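Local coordinates for putative nucleic acid-binding lipoprotein (Klebsiella pneumoniae subsp. pneumoniae MGH 78578, PDB 3F1Z) that is of unknown function but is a putative lipoprotein with an OB-fold that may bind nucleic acid, at residues A[32-40]-A[115-126]. Sequence-based numbering, arbitrary orientation.
Sequences FLQPFTLNP and VHQVQDSTIPTL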
ATOM      1  N   PHE A  32      -8.252   3.664   5.863  1.00 32.30           N
ATOM      2  CA  PHE A  32      -7.955   4.086   4.529  1.00 31.34           C
ATOM      3  C   PHE A  32      -8.959   3.539   3.505  1.00 31.78           C
ATOM      4  O   PHE A  32      -9.284   4.222   2.535  1.00 31.59           O
ATOM      5  CB  PHE A  32      -6.541   3.679   4.155  1.00 30.83           C
ATOM      6  CG  PHE A  32      -6.222   3.948   2.731  1.00 30.76           C
ATOM      7  CD1 PHE A  32      -6.242   5.232   2.260  1.00 30.23           C
ATOM      8  CD2 PHE A  32      -5.923   2.933   1.876  1.00 30.28           C
ATOM      9  CE1 PHE A  32      -5.952   5.503   0.991  1.00 30.47           C
ATOM     10  CE2 PHE A  32      -5.647   3.197   0.572  1.00 31.08           C
ATOM     11  CZ  PHE A  32      -5.663   4.491   0.123  1.00 31.43           C
ATOM     12  N   LEU A  33      -9.433   2.318   3.698  1.00 32.34           N
ATOM     13  CA  LEU A  33     -10.389   1.734   2.756  1.00 32.48           C
ATOM     14  C   LEU A  33     -11.833   2.185   2.950  1.00 32.74           C
ATOM     15  O   LEU A  33     -12.662   2.016   2.055  1.00 35.03           O
ATOM     16  CB  LEU A  33     -10.298   0.206   2.743  1.00 31.51           C
ATOM     17  CG  LEU A  33      -8.956  -0.358   2.239  1.00 31.88           C
ATOM     18  CD1 LEU A  33      -9.091  -1.871   2.129  1.00 32.39           C
ATOM     19  CD2 LEU A  33      -8.510   0.181   0.944  1.00 29.63           C
ATOM     20  N   GLN A  34     -12.148   2.796   4.058  1.00 33.90           N
ATOM     21  CA  GLN A  34     -13.540   3.192   4.308  1.00 35.40           C
ATOM     22  C   GLN A  34     -14.181   4.021   3.177  1.00 33.94           C
ATOM     23  O   GLN A  34     -15.250   3.692   2.714  1.00 33.09           O
ATOM     24  CB  GLN A  34     -13.669   3.893   5.663  1.00 36.93           C
ATOM     25  CG  GLN A  34     -15.061   4.400   6.030  1.00 38.85           C
ATOM     26  CD  GLN A  34     -16.139   3.291   6.038  1.00 42.71           C
ATOM     27  OE1 GLN A  34     -15.839   2.099   6.271  1.00 44.62           O
ATOM     28  NE2 GLN A  34     -17.420   3.691   5.783  1.00 43.84           N
ATOM     29  N   PRO A  35     -13.508   5.073   2.716  1.00 33.52           N
ATOM     30  CA  PRO A  35     -14.067   5.875   1.626  1.00 33.04           C
ATOM     31  C   PRO A  35     -14.237   5.089   0.330  1.00 31.51           C
ATOM     32  O   PRO A  35     -15.174   5.348  -0.380  1.00 29.23           O
ATOM     33  CB  PRO A  35     -13.017   6.993   1.420  1.00 32.79           C
ATOM     34  CG  PRO A  35     -12.209   6.976   2.605  1.00 33.40           C
ATOM     35  CD  PRO A  35     -12.195   5.587   3.138  1.00 33.63           C
ATOM     36  N   PHE A  36     -13.314   4.170   0.037  1.00 31.28           N
ATOM     37  CA  PHE A  36     -13.405   3.328  -1.167  1.00 31.46           C
ATOM     38  C   PHE A  36     -14.584   2.360  -1.066  1.00 31.63           C
ATOM     39  O   PHE A  36     -15.197   1.959  -2.080  1.00 33.59           O
ATOM     40  CB  PHE A  36     -12.084   2.566  -1.429  1.00 30.82           C
ATOM     41  CG  PHE A  36     -10.909   3.484  -1.781  1.00 30.68           C
ATOM     42  CD1 PHE A  36     -10.148   4.070  -0.793  1.00 30.55           C
ATOM     43  CD2 PHE A  36     -10.624   3.791  -3.099  1.00 30.35           C
ATOM     44  CE1 PHE A  36      -9.119   4.928  -1.125  1.00 31.97           C
ATOM     45  CE2 PHE A  36      -9.601   4.640  -3.444  1.00 30.05           C
ATOM     46  CZ  PHE A  36      -8.853   5.226  -2.481  1.00 30.94           C
ATOM     47  N   THR A  37     -14.919   1.988   0.150  1.00 31.61           N
ATOM     48  CA  THR A  37     -16.053   1.092   0.390  1.00 31.96           C
ATOM     49  C   THR A  37     -17.354   1.842   0.047  1.00 30.44           C
ATOM     50  O   THR A  37     -18.275   1.265  -0.518  1.00 30.72           O
ATOM     51  CB  THR A  37     -15.996   0.550   1.867  1.00 33.61           C
ATOM     52  OG1 THR A  37     -14.747  -0.177   2.038  1.00 35.25           O
ATOM     53  CG2 THR A  37     -17.201  -0.339   2.222  1.00 32.85           C
ATOM     54  N   LEU A  38     -17.401   3.131   0.343  1.00 29.02           N
ATOM     55  CA  LEU A  38     -18.566   3.964   0.045  1.00 29.31           C
ATOM     56  C   LEU A  38     -18.710   4.317  -1.473  1.00 27.92           C
ATOM     57  O   LEU A  38     -19.799   4.282  -2.046  1.00 26.37           O
ATOM     58  CB  LEU A  38     -18.486   5.247   0.853  1.00 29.61           C
ATOM     59  CG  LEU A  38     -19.304   5.359   2.134  1.00 33.37           C
ATOM     60  CD1 LEU A  38     -19.453   4.047   2.930  1.00 34.11           C
ATOM     61  CD2 LEU A  38     -18.766   6.525   3.040  1.00 32.96           C
ATOM     62  N   ASN A  39     -17.601   4.679  -2.094  1.00 25.85           N
ATOM     63  CA  ASN A  39     -17.582   5.082  -3.477  1.00 25.48           C
ATOM     64  C   ASN A  39     -16.116   5.211  -3.942  1.00 26.53           C
ATOM     65  O   ASN A  39     -15.475   6.223  -3.708  1.00 26.72           O
ATOM     66  CB  ASN A  39     -18.322   6.404  -3.644  1.00 23.62           C
ATOM     67  CG  ASN A  39     -18.484   6.784  -5.089  1.00 22.39           C
ATOM     68  OD1 ASN A  39     -17.598   6.489  -5.932  1.00 21.55           O
ATOM     69  ND2 ASN A  39     -19.634   7.363  -5.413  1.00 18.44           N
ATOM     70  N   PRO A  40     -15.583   4.172  -4.589  1.00 27.25           N
ATOM     71  CA  PRO A  40     -14.218   4.175  -5.061  1.00 26.85           C
ATOM     72  C   PRO A  40     -13.954   5.191  -6.142  1.00 26.25           C
ATOM     73  O   PRO A  40     -12.840   5.633  -6.263  1.00 26.23           O
ATOM     74  CB  PRO A  40     -14.018   2.774  -5.638  1.00 27.59           C
ATOM     75  CG  PRO A  40     -15.245   2.031  -5.363  1.00 28.10           C
ATOM     76  CD  PRO A  40     -16.299   2.933  -4.932  1.00 27.89           C
ATOM     77  N   VAL A 115      -1.398   7.048  -4.147  1.00 30.20           N
ATOM     78  CA  VAL A 115      -2.623   6.645  -4.841  1.00 30.20           C
ATOM     79  C   VAL A 115      -2.590   7.121  -6.272  1.00 31.66           C
ATOM     80  O   VAL A 115      -2.421   8.310  -6.566  1.00 31.24           O
ATOM     81  CB  VAL A 115      -3.896   7.206  -4.183  1.00 31.23           C
ATOM     82  CG1 VAL A 115      -5.138   6.759  -4.957  1.00 30.35           C
ATOM     83  CG2 VAL A 115      -3.998   6.767  -2.716  1.00 30.71           C
ATOM     84  N   HIS A 116      -2.661   6.151  -7.169  1.00 33.90           N
ATOM     85  CA  HIS A 116      -2.765   6.380  -8.607  1.00 34.81           C
ATOM     86  C   HIS A 116      -4.202   6.039  -8.934  1.00 35.25           C
ATOM     87  O   HIS A 116      -4.955   5.599  -8.053  1.00 36.18           O
ATOM     88  CB  HIS A 116      -1.771   5.484  -9.351  1.00 34.97           C
ATOM     89  CG  HIS A 116      -0.357   5.964  -9.248  1.00 34.78           C
ATOM     90  ND1 HIS A 116       0.655   5.486 -10.053  1.00 35.45           N
ATOM     91  CD2 HIS A 116       0.204   6.911  -8.459  1.00 34.94           C
ATOM     92  CE1 HIS A 116       1.791   6.080  -9.726  1.00 35.16           C
ATOM     93  NE2 HIS A 116       1.541   6.973  -8.782  1.00 35.13           N
ATOM     94  N   GLN A 117      -4.605   6.249 -10.172  1.00 37.32           N
ATOM     95  CA  GLN A 117      -6.005   6.023 -10.537  1.00 37.98           C
ATOM     96  C   GLN A 117      -6.417   4.554 -10.290  1.00 36.98           C
ATOM     97  O   GLN A 117      -5.673   3.631 -10.594  1.00 36.75           O
ATOM     98  CB  GLN A 117      -6.275   6.452 -11.996  1.00 38.99           C
ATOM     99  CG  GLN A 117      -7.786   6.627 -12.305  1.00 40.04           C
ATOM    100  CD  GLN A 117      -8.429   7.896 -11.689  1.00 41.05           C
ATOM    101  OE1 GLN A 117      -9.134   7.840 -10.662  1.00 41.59           O
ATOM    102  NE2 GLN A 117      -8.176   9.036 -12.318  1.00 41.25           N
ATOM    103  N   VAL A 118      -7.585   4.365  -9.683  1.00 36.28           N
ATOM    104  CA  VAL A 118      -8.139   3.038  -9.413  1.00 35.26           C
ATOM    105  C   VAL A 118      -9.177   2.663 -10.485  1.00 34.95           C
ATOM    106  O   VAL A 118     -10.242   3.257 -10.542  1.00 35.73           O
ATOM    107  CB  VAL A 118      -8.789   3.035  -8.050  1.00 35.37           C
ATOM    108  CG1 VAL A 118      -9.374   1.632  -7.688  1.00 34.82           C
ATOM    109  CG2 VAL A 118      -7.774   3.494  -7.006  1.00 35.95           C
ATOM    110  N   GLN A 119      -8.835   1.725 -11.357  1.00 35.09           N
ATOM    111  CA  GLN A 119      -9.737   1.212 -12.400  1.00 36.02           C
ATOM    112  C   GLN A 119      -9.815  -0.299 -12.349  1.00 35.15           C
ATOM    113  O   GLN A 119      -8.877  -0.944 -11.995  1.00 34.98           O
ATOM    114  CB  GLN A 119      -9.292   1.608 -13.822  1.00 36.26           C
ATOM    115  CG  GLN A 119      -9.018   3.104 -13.972  1.00 38.11           C
ATOM    116  CD  GLN A 119      -9.162   3.655 -15.401  1.00 37.99           C
ATOM    117  OE1 GLN A 119      -9.657   4.762 -15.584  1.00 38.81           O
ATOM    118  NE2 GLN A 119      -8.786   2.875 -16.398  1.00 38.69           N
ATOM    119  N   ASP A 120     -10.937  -0.858 -12.769  1.00 35.34           N
ATOM    120  CA  ASP A 120     -11.101  -2.304 -12.840  1.00 36.27           C
ATOM    121  C   ASP A 120     -10.862  -2.880 -11.481  1.00 36.63           C
ATOM    122  O   ASP A 120     -10.341  -3.968 -11.314  1.00 37.70           O
ATOM    123  CB  ASP A 120     -10.158  -2.903 -13.866  1.00 35.84           C
ATOM    124  CG  ASP A 120     -10.230  -2.183 -15.178  1.00 36.48           C
ATOM    125  OD1 ASP A 120     -11.345  -2.058 -15.727  1.00 36.31           O
ATOM    126  OD2 ASP A 120      -9.168  -1.736 -15.649  1.00 36.50           O
ATOM    127  N   SER A 121     -11.291  -2.126 -10.493  1.00 37.21           N
ATOM    128  CA  SER A 121     -11.043  -2.486  -9.138  1.00 36.95           C
ATOM    129  C   SER A 121     -11.774  -1.502  -8.234  1.00 35.43           C
ATOM    130  O   SER A 121     -12.232  -0.451  -8.709  1.00 34.32           O
ATOM    131  CB  SER A 121      -9.542  -2.451  -8.883  1.00 36.90           C
ATOM    132  OG  SER A 121      -9.361  -2.845  -7.568  1.00 39.41           O
ATOM    133  N   THR A 122     -11.946  -1.891  -6.970  1.00 34.56           N
ATOM    134  CA  THR A 122     -12.577  -1.036  -5.963  1.00 34.84           C
ATOM    135  C   THR A 122     -11.572  -0.678  -4.876  1.00 35.42           C
ATOM    136  O   THR A 122     -11.795   0.209  -4.074  1.00 36.44           O
ATOM    137  CB  THR A 122     -13.787  -1.695  -5.332  1.00 34.27           C
ATOM    138  OG1 THR A 122     -13.383  -2.885  -4.660  1.00 35.39           O
ATOM    139  CG2 THR A 122     -14.825  -2.044  -6.381  1.00 33.91           C
ATOM    140  N   ILE A 123     -10.438  -1.357  -4.877  1.00 36.53           N
ATOM    141  CA  ILE A 123      -9.375  -1.096  -3.903  1.00 37.21           C
ATOM    142  C   ILE A 123      -8.126  -0.658  -4.640  1.00 34.50           C
ATOM    143  O   ILE A 123      -7.764  -1.214  -5.678  1.00 34.08           O
ATOM    144  CB  ILE A 123      -9.100  -2.349  -3.039  1.00 37.61           C
ATOM    145  CG1 ILE A 123     -10.369  -2.673  -2.248  1.00 39.02           C
ATOM    146  CG2 ILE A 123      -7.979  -2.081  -2.093  1.00 37.16           C
ATOM    147  CD1 ILE A 123     -10.369  -4.065  -1.650  1.00 40.32           C
ATOM    148  N   PRO A 124      -7.500   0.389  -4.153  1.00 33.61           N
ATOM    149  CA  PRO A 124      -6.263   0.822  -4.786  1.00 33.76           C
ATOM    150  C   PRO A 124      -5.079  -0.075  -4.498  1.00 31.50           C
ATOM    151  O   PRO A 124      -5.019  -0.694  -3.456  1.00 34.29           O
ATOM    152  CB  PRO A 124      -5.991   2.179  -4.129  1.00 33.50           C
ATOM    153  CG  PRO A 124      -6.699   2.180  -2.916  1.00 33.59           C
ATOM    154  CD  PRO A 124      -7.869   1.254  -3.032  1.00 34.20           C
ATOM    155  N   THR A 125      -4.182  -0.164  -5.460  1.00 30.76           N
ATOM    156  CA  THR A 125      -2.879  -0.774  -5.278  1.00 29.55           C
ATOM    157  C   THR A 125      -1.958   0.438  -5.156  1.00 29.04           C
ATOM    158  O   THR A 125      -1.819   1.226  -6.102  1.00 28.24           O
ATOM    159  CB  THR A 125      -2.473  -1.673  -6.456  1.00 29.29           C
ATOM    160  OG1 THR A 125      -3.402  -2.759  -6.544  1.00 28.15           O
ATOM    161  CG2 THR A 125      -1.079  -2.239  -6.206  1.00 29.36           C
ATOM    162  N   LEU A 126      -1.403   0.629  -3.969  1.00 28.71           N
ATOM    163  CA  LEU A 126      -0.531   1.754  -3.699  1.00 29.94           C
ATOM    164  C   LEU A 126       0.800   1.571  -4.459  1.00 30.71           C
ATOM    165  O   LEU A 126       1.339   0.458  -4.521  1.00 31.69           O
ATOM    166  CB  LEU A 126      -0.331   1.948  -2.193  1.00 28.99           C
ATOM    167  CG  LEU A 126      -1.602   2.416  -1.471  1.00 28.28           C
ATOM    168  CD1 LEU A 126      -1.354   2.645   0.017  1.00 26.63           C
ATOM    169  CD2 LEU A 126      -2.116   3.683  -2.104  1.00 26.74           C
TER
HETATM  170  O   HOH W   1     -12.076   4.310  -9.124  1.00 32.06           O
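Pro124 lays its CD-CG edge over one face of the Phe36 ring: CD of the proline stands 3.8 Å from the ring centroid and only 13° off its normal, a CH-pi contact. CG of the same proline reaches on to Phe32, 3.8 Å from CE2, and is thus shared by two aromatic rings one helical turn apart. With CG anti to the backbone N (chi1 173°), Phe32 drives its ring toward the strand end, where Val115 CG2 meets CZ at the ring edge, 4.0 Å away, and Leu126 CD2 lies somewhat farther off. Tyr47 of helix 40-47 adds an edge-to-face contact to this ring, and Val52 and Leu88 complete the buried end. On the flank, the Leu33 and Ile123 side chains cross at about a right angle, with Leu33 CD2 3.8 Å from Ile123 CG2. Toward Pro40 the contact opens to solvent. There the proline ring lies alongside exposed Thr122, CG 4.0 Å from CB, and no direct hydrogen bond joins the two segments. Helix 29-38, with Pro40 at the start of the next helix, packs mainly through apolar side chains against the long loop that links strands 108-114 and 125-127 of the OB-fold beta-barrel.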